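Local coordinates for tautomerase domain-containing protein (Gammaproteobacteria bacterium SG8_31, PDB 7M59), which is a small tautomerase-family protein of the MIF clan, with no function assigned, that builds a hexamer from six short beta-alpha-beta chains, at residues Ile3-Arg8 against Gln17-Ala22; Arg25-Thr30 against Glu36-Leu41. One frame throughout, in Å; residues are numbered along the deposited sequence.

Contacts 1 and 2 are two points along one beta-alpha-beta unit, in which helix 13-31 packs on the parallel pair of strands 2-8 and 39-45. Contact 1 lies about 3 Å from the centre of the chain (centre to centre) and is wholly buried. Contact 2 lies about 13 Å from it, where the helix ends and the chain returns to the sheet, and one of its touching residues, His28, is exposed. Sulfur-bearing and branched chains meet in contact 1, branched aliphatic chains and helix backbone in contact 2. The strands tie the two together: Cys5 N lies 2.8 Å from Leu41 O, probably a hydrogen bond. Both contacts also touch the second subunit.

Contact 1: residues Ile3-Arg8 against Gln17-Ala22; sequences IQCDIR and QAMAEA
Met19 reaches down from helix 13-31 onto Cys5 and Ile7 of strand 2-8, packing the first strand of the beta-alpha-beta unit of the tautomerase fold against its helix. Cys5 and Ile7 alternate with Gln4 and Asp6 along the strand, so their CB atoms face the helix while that of Asp6 points away. The Met19 chain runs out extended, CG anti to the backbone N, and then bends at chi3 (69°). That bend lays the terminal methyl beside Cys5: CE is 3.8 Å from Cys5 CB and 4.0 Å from Cys5 SG. Two residues further along the strand, Ile7 CG2 lies 4.2 Å from Met19 SD. One side chain thus bridges two residues on the same face of the strand, through apolar contacts with the backbones well apart, Cys5 CA and Ala20 CA being 8.9 Å from each other. Ile42 on strand 39-45 also touches Met19, and Thr30 of the second subunit packs on it, so this methionine belongs to both the subunit core and the interface. On the other face of the strand, Asp6 forms salt bridges with Arg43 of its own chain and with Arg43 of the fourth subunit. The helix carries a side-chain link one turn long: Gln17 NE2 donates to Glu21 OE2 at 2.7 Å, with an N-H...O angle of 161°. The acceptor lies close to the Gln17 amide plane, while the amide nitrogen approaches from above the Glu21 carboxylate plane, 36° out of it.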
ATOM      1  N   ILE A   3       3.040   0.025  -9.475  1.00 18.31           N
ATOM      2  CA  ILE A   3       2.021  -1.022  -9.569  1.00 17.12           C
ATOM      3  C   ILE A   3       2.378  -2.078  -8.535  1.00 18.12           C
ATOM      4  O   ILE A   3       3.367  -2.799  -8.706  1.00 19.63           O
ATOM      5  CB  ILE A   3       1.936  -1.651 -10.971  1.00 17.92           C
ATOM      6  CG1 ILE A   3       2.028  -0.588 -12.088  1.00 18.97           C
ATOM      7  CG2 ILE A   3       0.660  -2.507 -11.085  1.00 20.00           C
ATOM      8  CD1 ILE A   3       0.835   0.373 -12.134  1.00 20.00           C
ATOM      9  N   GLN A   4       1.605  -2.153  -7.454  1.00 16.74           N
ATOM     10  CA  GLN A   4       1.827  -3.150  -6.414  1.00 16.34           C
ATOM     11  C   GLN A   4       0.904  -4.328  -6.664  1.00 16.40           C
ATOM     12  O   GLN A   4      -0.294  -4.141  -6.888  1.00 16.88           O
ATOM     13  CB  GLN A   4       1.576  -2.584  -5.018  1.00 17.53           C
ATOM     14  CG  GLN A   4       2.535  -1.471  -4.640  1.00 18.64           C
ATOM     15  CD  GLN A   4       2.095  -0.776  -3.375  1.00 19.42           C
ATOM     16  OE1 GLN A   4       2.366  -1.249  -2.262  1.00 19.12           O
ATOM     17  NE2 GLN A   4       1.398   0.346  -3.531  1.00 21.25           N
ATOM     18  N   CYS A   5       1.461  -5.530  -6.609  1.00 17.53           N
ATOM     19  CA  CYS A   5       0.730  -6.756  -6.924  1.00 17.68           C
ATOM     20  C   CYS A   5       0.814  -7.672  -5.715  1.00 17.57           C
ATOM     21  O   CYS A   5       1.860  -8.276  -5.468  1.00 18.10           O
ATOM     22  CB  CYS A   5       1.318  -7.443  -8.155  1.00 18.94           C
ATOM     23  SG  CYS A   5       1.487  -6.372  -9.579  1.00 20.99           S
ATOM     24  N   ASP A   6      -0.271  -7.764  -4.945  1.00 16.85           N
ATOM     25  CA  ASP A   6      -0.337  -8.692  -3.818  1.00 18.03           C
ATOM     26  C   ASP A   6      -1.010  -9.964  -4.309  1.00 19.34           C
ATOM     27  O   ASP A   6      -2.237 -10.010  -4.482  1.00 19.29           O
ATOM     28  CB  ASP A   6      -1.089  -8.083  -2.643  1.00 18.05           C
ATOM     29  CG  ASP A   6      -0.257  -7.077  -1.880  1.00 18.50           C
ATOM     30  OD1 ASP A   6       0.556  -7.499  -1.019  1.00 18.07           O
ATOM     31  OD2 ASP A   6      -0.437  -5.876  -2.137  1.00 17.86           O
ATOM     32  N   ILE A   7      -0.202 -11.004  -4.526  1.00 19.16           N
ATOM     33  CA  ILE A   7      -0.660 -12.248  -5.128  1.00 19.36           C
ATOM     34  C   ILE A   7      -0.438 -13.396  -4.152  1.00 20.31           C
ATOM     35  O   ILE A   7       0.333 -13.298  -3.196  1.00 20.42           O
ATOM     36  CB  ILE A   7       0.052 -12.521  -6.470  1.00 18.08           C
ATOM     37  CG1 ILE A   7       1.526 -12.875  -6.233  1.00 18.75           C
ATOM     38  CG2 ILE A   7      -0.078 -11.311  -7.388  1.00 20.61           C
ATOM     39  CD1 ILE A   7       2.282 -13.232  -7.536  1.00 22.73           C
ATOM     40  N   ARG A   8      -1.127 -14.504  -4.399  1.00 21.54           N
ATOM     41  CA  ARG A   8      -0.929 -15.677  -3.558  1.00 19.30           C
ATOM     42  C   ARG A   8       0.363 -16.393  -3.945  1.00 19.63           C
ATOM     43  O   ARG A   8       0.731 -16.447  -5.120  1.00 23.25           O
ATOM     44  CB  ARG A   8      -2.130 -16.619  -3.660  1.00 21.64           C
ATOM     45  CG  ARG A   8      -3.346 -16.143  -2.844  1.00 21.88           C
ATOM     46  CD  ARG A   8      -4.614 -16.914  -3.226  1.00 25.62           C
ATOM     47  NE  ARG A   8      -4.868 -16.705  -4.643  1.00 25.84           N
ATOM     48  CZ  ARG A   8      -5.254 -17.635  -5.506  1.00 28.48           C
ATOM     49  NH1 ARG A   8      -5.481 -18.887  -5.112  1.00 27.16           N
ATOM     50  NH2 ARG A   8      -5.410 -17.300  -6.780  1.00 26.00           N
ATOM     51  N   GLN A  17       7.679 -13.124 -13.418  1.00 26.27           N
ATOM     52  CA  GLN A  17       8.331 -12.212 -14.356  1.00 27.28           C
ATOM     53  C   GLN A  17       7.438 -11.937 -15.560  1.00 26.13           C
ATOM     54  O   GLN A  17       7.354 -10.795 -16.034  1.00 26.68           O
ATOM     55  CB  GLN A  17       9.686 -12.779 -14.794  1.00 30.51           C
ATOM     56  CG  GLN A  17      10.448 -11.910 -15.804  1.00 31.05           C
ATOM     57  CD  GLN A  17      10.806 -10.527 -15.272  1.00 37.57           C
ATOM     58  OE1 GLN A  17      10.784 -10.284 -14.065  1.00 39.41           O
ATOM     59  NE2 GLN A  17      11.146  -9.615 -16.178  1.00 35.13           N
ATOM     60  N   ALA A  18       6.761 -12.972 -16.067  1.00 26.17           N
ATOM     61  CA  ALA A  18       5.798 -12.774 -17.145  1.00 25.65           C
ATOM     62  C   ALA A  18       4.711 -11.792 -16.738  1.00 24.19           C
ATOM     63  O   ALA A  18       4.309 -10.936 -17.533  1.00 25.44           O
ATOM     64  CB  ALA A  18       5.173 -14.112 -17.542  1.00 26.19           C
ATOM     65  N   MET A  19       4.227 -11.901 -15.500  1.00 23.37           N
ATOM     66  CA  MET A  19       3.210 -10.967 -15.030  1.00 22.05           C
ATOM     67  C   MET A  19       3.752  -9.548 -14.982  1.00 20.98           C
ATOM     68  O   MET A  19       3.085  -8.604 -15.421  1.00 21.91           O
ATOM     69  CB  MET A  19       2.699 -11.382 -13.650  1.00 22.30           C
ATOM     70  CG  MET A  19       1.565 -10.490 -13.150  1.00 22.03           C
ATOM     71  SD  MET A  19       1.127 -10.773 -11.427  1.00 22.33           S
ATOM     72  CE  MET A  19       2.558 -10.143 -10.558  1.00 22.11           C
ATOM     73  N   ALA A  20       4.960  -9.377 -14.438  1.00 21.66           N
ATOM     74  CA  ALA A  20       5.521  -8.035 -14.307  1.00 22.07           C
ATOM     75  C   ALA A  20       5.743  -7.404 -15.675  1.00 24.52           C
ATOM     76  O   ALA A  20       5.463  -6.216 -15.876  1.00 23.04           O
ATOM     77  CB  ALA A  20       6.829  -8.093 -13.516  1.00 22.22           C
ATOM     78  N   GLU A  21       6.229  -8.192 -16.637  1.00 24.87           N
ATOM     79  CA  GLU A  21       6.434  -7.668 -17.983  1.00 26.04           C
ATOM     80  C   GLU A  21       5.114  -7.323 -18.658  1.00 23.61           C
ATOM     81  O   GLU A  21       4.994  -6.274 -19.302  1.00 24.99           O
ATOM     82  CB  GLU A  21       7.224  -8.684 -18.811  1.00 26.26           C
ATOM     83  CG  GLU A  21       8.659  -8.807 -18.346  1.00 26.92           C
ATOM     84  CD  GLU A  21       9.435  -9.897 -19.064  1.00 35.44           C
ATOM     85  OE1 GLU A  21       8.825 -10.634 -19.868  1.00 38.43           O
ATOM     86  OE2 GLU A  21      10.650 -10.023 -18.797  1.00 33.73           O
ATOM     87  N   ALA A  22       4.108  -8.188 -18.520  1.00 23.36           N
ATOM     88  CA  ALA A  22       2.816  -7.926 -19.146  1.00 22.13           C
ATOM     89  C   ALA A  22       2.145  -6.698 -18.540  1.00 23.82           C
ATOM     90  O   ALA A  22       1.513  -5.914 -19.256  1.00 23.49           O
ATOM     91  CB  ALA A  22       1.916  -9.149 -19.010  1.00 24.02           C
TER

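Contact 2: residues Arg25-Thr30 against Glu36-Leu41; sequences RAVHET and EYIYVL
Ile38 points its CD1 methyl at the flank of helix 13-31, where it fits against Val27 and the backbone N and CB of His28. The isoleucine chain is extended at chi2 (173°), carrying CD1 to its full reach from the returning chain. There CD1 lies 4.0 Å from Val27 CG1 and 3.9 Å from His28 N, so the methyl meets a side-chain branch and the helix backbone together. The Val27 and Ile38 side chains run alongside in opposite senses. With Val27 CG1 anti to the backbone N (chi1 171°), this branch takes the Ile38 side, while CG2 packs on Ile3 of strand 2-8. Of the His28 side chain, CB does the touching: His28 CB is 4.1 Å from Ile38 CD1, and the imidazole turns off from Ile38, its ND1 hydrogen-bonded to Ala33 O in the turn after the helix. Near the end of the helix, Thr30 OG1 donates to Ala26 O at 2.7 Å, while Thr30 N reaches the same oxygen at 3.0 Å from the opposite face of the carbonyl plane. Two donors from one residue therefore grip this carbonyl. Pro1 packs on both Val27 and Ile38, Thr24 touches Ile38, and Ala26 meets Ala22 of the second subunit. Ile38 itself stands just before strand 39-45, which runs parallel to strand 2-8 of its own chain and antiparallel to a strand of the third subunit, so the contact fastens the helix's last turns to the start of that strand.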
ATOM      1  N   ARG A  25       3.947  -3.579 -19.977  1.00 23.21           N
ATOM      2  CA  ARG A  25       3.442  -3.278 -21.315  1.00 24.99           C
ATOM      3  C   ARG A  25       2.024  -2.718 -21.265  1.00 25.97           C
ATOM      4  O   ARG A  25       1.714  -1.739 -21.955  1.00 26.26           O
ATOM      5  CB  ARG A  25       3.478  -4.534 -22.189  1.00 27.81           C
ATOM      6  CG  ARG A  25       4.874  -4.989 -22.582  1.00 33.01           C
ATOM      7  CD  ARG A  25       4.809  -6.050 -23.675  1.00 33.10           C
ATOM      8  NE  ARG A  25       4.046  -7.221 -23.251  1.00 35.27           N
ATOM      9  CZ  ARG A  25       4.561  -8.243 -22.571  1.00 33.99           C
ATOM     10  NH1 ARG A  25       5.845  -8.243 -22.237  1.00 35.79           N
ATOM     11  NH2 ARG A  25       3.792  -9.268 -22.228  1.00 34.26           N
ATOM     12  N   ALA A  26       1.150  -3.326 -20.453  1.00 24.54           N
ATOM     13  CA  ALA A  26      -0.231  -2.857 -20.358  1.00 25.28           C
ATOM     14  C   ALA A  26      -0.298  -1.409 -19.886  1.00 24.26           C
ATOM     15  O   ALA A  26      -1.043  -0.597 -20.448  1.00 23.87           O
ATOM     16  CB  ALA A  26      -1.041  -3.758 -19.424  1.00 23.67           C
ATOM     17  N   VAL A  27       0.463  -1.066 -18.843  1.00 21.38           N
ATOM     18  CA  VAL A  27       0.433   0.304 -18.339  1.00 20.85           C
ATOM     19  C   VAL A  27       0.995   1.267 -19.380  1.00 23.17           C
ATOM     20  O   VAL A  27       0.405   2.318 -19.659  1.00 22.80           O
ATOM     21  CB  VAL A  27       1.188   0.391 -17.000  1.00 21.84           C
ATOM     22  CG1 VAL A  27       1.375   1.845 -16.566  1.00 20.91           C
ATOM     23  CG2 VAL A  27       0.422  -0.400 -15.949  1.00 20.96           C
ATOM     24  N   HIS A  28       2.137   0.918 -19.978  1.00 23.20           N
ATOM     25  CA  HIS A  28       2.731   1.759 -21.017  1.00 25.25           C
ATOM     26  C   HIS A  28       1.744   2.023 -22.153  1.00 24.55           C
ATOM     27  O   HIS A  28       1.573   3.167 -22.592  1.00 25.79           O
ATOM     28  CB  HIS A  28       4.003   1.089 -21.542  1.00 25.30           C
ATOM     29  CG  HIS A  28       4.631   1.795 -22.705  1.00 28.92           C
ATOM     30  ND1 HIS A  28       4.919   3.144 -22.700  1.00 30.99           N
ATOM     31  CD2 HIS A  28       5.042   1.327 -23.908  1.00 29.80           C
ATOM     32  CE1 HIS A  28       5.476   3.476 -23.853  1.00 31.19           C
ATOM     33  NE2 HIS A  28       5.562   2.392 -24.602  1.00 33.17           N
ATOM     34  N   GLU A  29       1.065   0.976 -22.629  1.00 23.71           N
ATOM     35  CA  GLU A  29       0.230   1.121 -23.819  1.00 25.66           C
ATOM     36  C   GLU A  29      -1.093   1.829 -23.550  1.00 29.52           C
ATOM     37  O   GLU A  29      -1.610   2.510 -24.445  1.00 29.98           O
ATOM     38  CB  GLU A  29      -0.035  -0.252 -24.432  1.00 26.38           C
ATOM     39  CG  GLU A  29       1.218  -0.891 -24.998  1.00 30.62           C
ATOM     40  CD  GLU A  29       1.028  -2.355 -25.304  1.00 36.80           C
ATOM     41  OE1 GLU A  29      -0.131  -2.827 -25.266  1.00 38.93           O
ATOM     42  OE2 GLU A  29       2.042  -3.033 -25.570  1.00 39.51           O
ATOM     43  N   THR A  30      -1.660   1.692 -22.348  1.00 23.61           N
ATOM     44  CA  THR A  30      -2.994   2.231 -22.098  1.00 24.22           C
ATOM     45  C   THR A  30      -2.993   3.657 -21.562  1.00 24.88           C
ATOM     46  O   THR A  30      -3.926   4.411 -21.857  1.00 25.87           O
ATOM     47  CB  THR A  30      -3.769   1.339 -21.119  1.00 24.26           C
ATOM     48  OG1 THR A  30      -3.003   1.165 -19.917  1.00 22.58           O
ATOM     49  CG2 THR A  30      -4.048  -0.026 -21.735  1.00 23.85           C
ATOM     50  N   GLU A  36      10.369   3.755 -18.581  1.00 25.81           N
ATOM     51  CA  GLU A  36      11.360   4.167 -17.591  1.00 26.55           C
ATOM     52  C   GLU A  36      10.721   4.586 -16.263  1.00 26.57           C
ATOM     53  O   GLU A  36      11.370   4.474 -15.214  1.00 27.40           O
ATOM     54  CB  GLU A  36      12.216   5.309 -18.162  1.00 32.53           C
ATOM     55  CG  GLU A  36      12.876   6.193 -17.112  1.00 37.76           C
ATOM     56  CD  GLU A  36      13.583   7.399 -17.692  1.00 48.01           C
ATOM     57  OE1 GLU A  36      13.950   7.365 -18.889  1.00 51.52           O
ATOM     58  OE2 GLU A  36      13.764   8.385 -16.939  1.00 49.57           O
ATOM     59  N   TYR A  37       9.467   5.047 -16.280  1.00 23.94           N
ATOM     60  CA  TYR A  37       8.782   5.494 -15.068  1.00 23.48           C
ATOM     61  C   TYR A  37       8.066   4.373 -14.324  1.00 23.39           C
ATOM     62  O   TYR A  37       7.553   4.615 -13.224  1.00 22.68           O
ATOM     63  CB  TYR A  37       7.725   6.562 -15.387  1.00 23.48           C
ATOM     64  CG  TYR A  37       8.226   7.917 -15.844  1.00 23.25           C
ATOM     65  CD1 TYR A  37       7.326   8.943 -16.085  1.00 25.23           C
ATOM     66  CD2 TYR A  37       9.580   8.165 -16.037  1.00 27.15           C
ATOM     67  CE1 TYR A  37       7.747  10.190 -16.505  1.00 27.00           C
ATOM     68  CE2 TYR A  37      10.020   9.419 -16.466  1.00 29.68           C
ATOM     69  CZ  TYR A  37       9.093  10.421 -16.698  1.00 28.70           C
ATOM     70  OH  TYR A  37       9.504  11.669 -17.114  1.00 32.60           O
ATOM     71  N   ILE A  38       7.988   3.174 -14.886  1.00 21.61           N
ATOM     72  CA  ILE A  38       7.130   2.130 -14.331  1.00 21.61           C
ATOM     73  C   ILE A  38       7.921   1.300 -13.325  1.00 22.44           C
ATOM     74  O   ILE A  38       9.062   0.894 -13.586  1.00 24.87           O
ATOM     75  CB  ILE A  38       6.549   1.245 -15.444  1.00 23.07           C
ATOM     76  CG1 ILE A  38       5.653   2.079 -16.367  1.00 23.32           C
ATOM     77  CG2 ILE A  38       5.772   0.084 -14.845  1.00 21.55           C
ATOM     78  CD1 ILE A  38       5.173   1.331 -17.592  1.00 22.39           C
ATOM     79  N   TYR A  39       7.315   1.046 -12.166  1.00 18.02           N
ATOM     80  CA  TYR A  39       7.919   0.220 -11.127  1.00 18.95           C
ATOM     81  C   TYR A  39       6.844  -0.762 -10.678  1.00 19.34           C
ATOM     82  O   TYR A  39       5.812  -0.347 -10.138  1.00 18.77           O
ATOM     83  CB  TYR A  39       8.418   1.091  -9.973  1.00 19.74           C
ATOM     84  CG  TYR A  39       9.394   0.485  -8.976  1.00 21.39           C
ATOM     85  CD1 TYR A  39      10.482   1.225  -8.526  1.00 21.40           C
ATOM     86  CD2 TYR A  39       9.194  -0.787  -8.425  1.00 22.04           C
ATOM     87  CE1 TYR A  39      11.364   0.713  -7.585  1.00 21.08           C
ATOM     88  CE2 TYR A  39      10.082  -1.308  -7.481  1.00 18.65           C
ATOM     89  CZ  TYR A  39      11.159  -0.545  -7.068  1.00 20.02           C
ATOM     90  OH  TYR A  39      12.038  -1.024  -6.127  1.00 20.28           O
ATOM     91  N   VAL A  40       7.058  -2.047 -10.954  1.00 18.85           N
ATOM     92  CA  VAL A  40       6.155  -3.114 -10.535  1.00 18.89           C
ATOM     93  C   VAL A  40       6.761  -3.800  -9.321  1.00 19.52           C
ATOM     94  O   VAL A  40       7.950  -4.142  -9.314  1.00 21.59           O
ATOM     95  CB  VAL A  40       5.909  -4.123 -11.668  1.00 20.36           C
ATOM     96  CG1 VAL A  40       4.992  -5.235 -11.189  1.00 19.79           C
ATOM     97  CG2 VAL A  40       5.306  -3.422 -12.873  1.00 21.35           C
ATOM     98  N   LEU A  41       5.949  -4.001  -8.293  1.00 17.38           N
ATOM     99  CA  LEU A  41       6.395  -4.616  -7.054  1.00 17.37           C
ATOM    100  C   LEU A  41       5.471  -5.783  -6.744  1.00 20.43           C
ATOM    101  O   LEU A  41       4.250  -5.612  -6.724  1.00 19.30           O
ATOM    102  CB  LEU A  41       6.385  -3.595  -5.911  1.00 18.56           C
ATOM    103  CG  LEU A  41       6.687  -4.183  -4.538  1.00 22.39           C
ATOM    104  CD1 LEU A  41       8.160  -4.595  -4.480  1.00 22.84           C
ATOM    105  CD2 LEU A  41       6.371  -3.143  -3.493  1.00 23.46           C
TER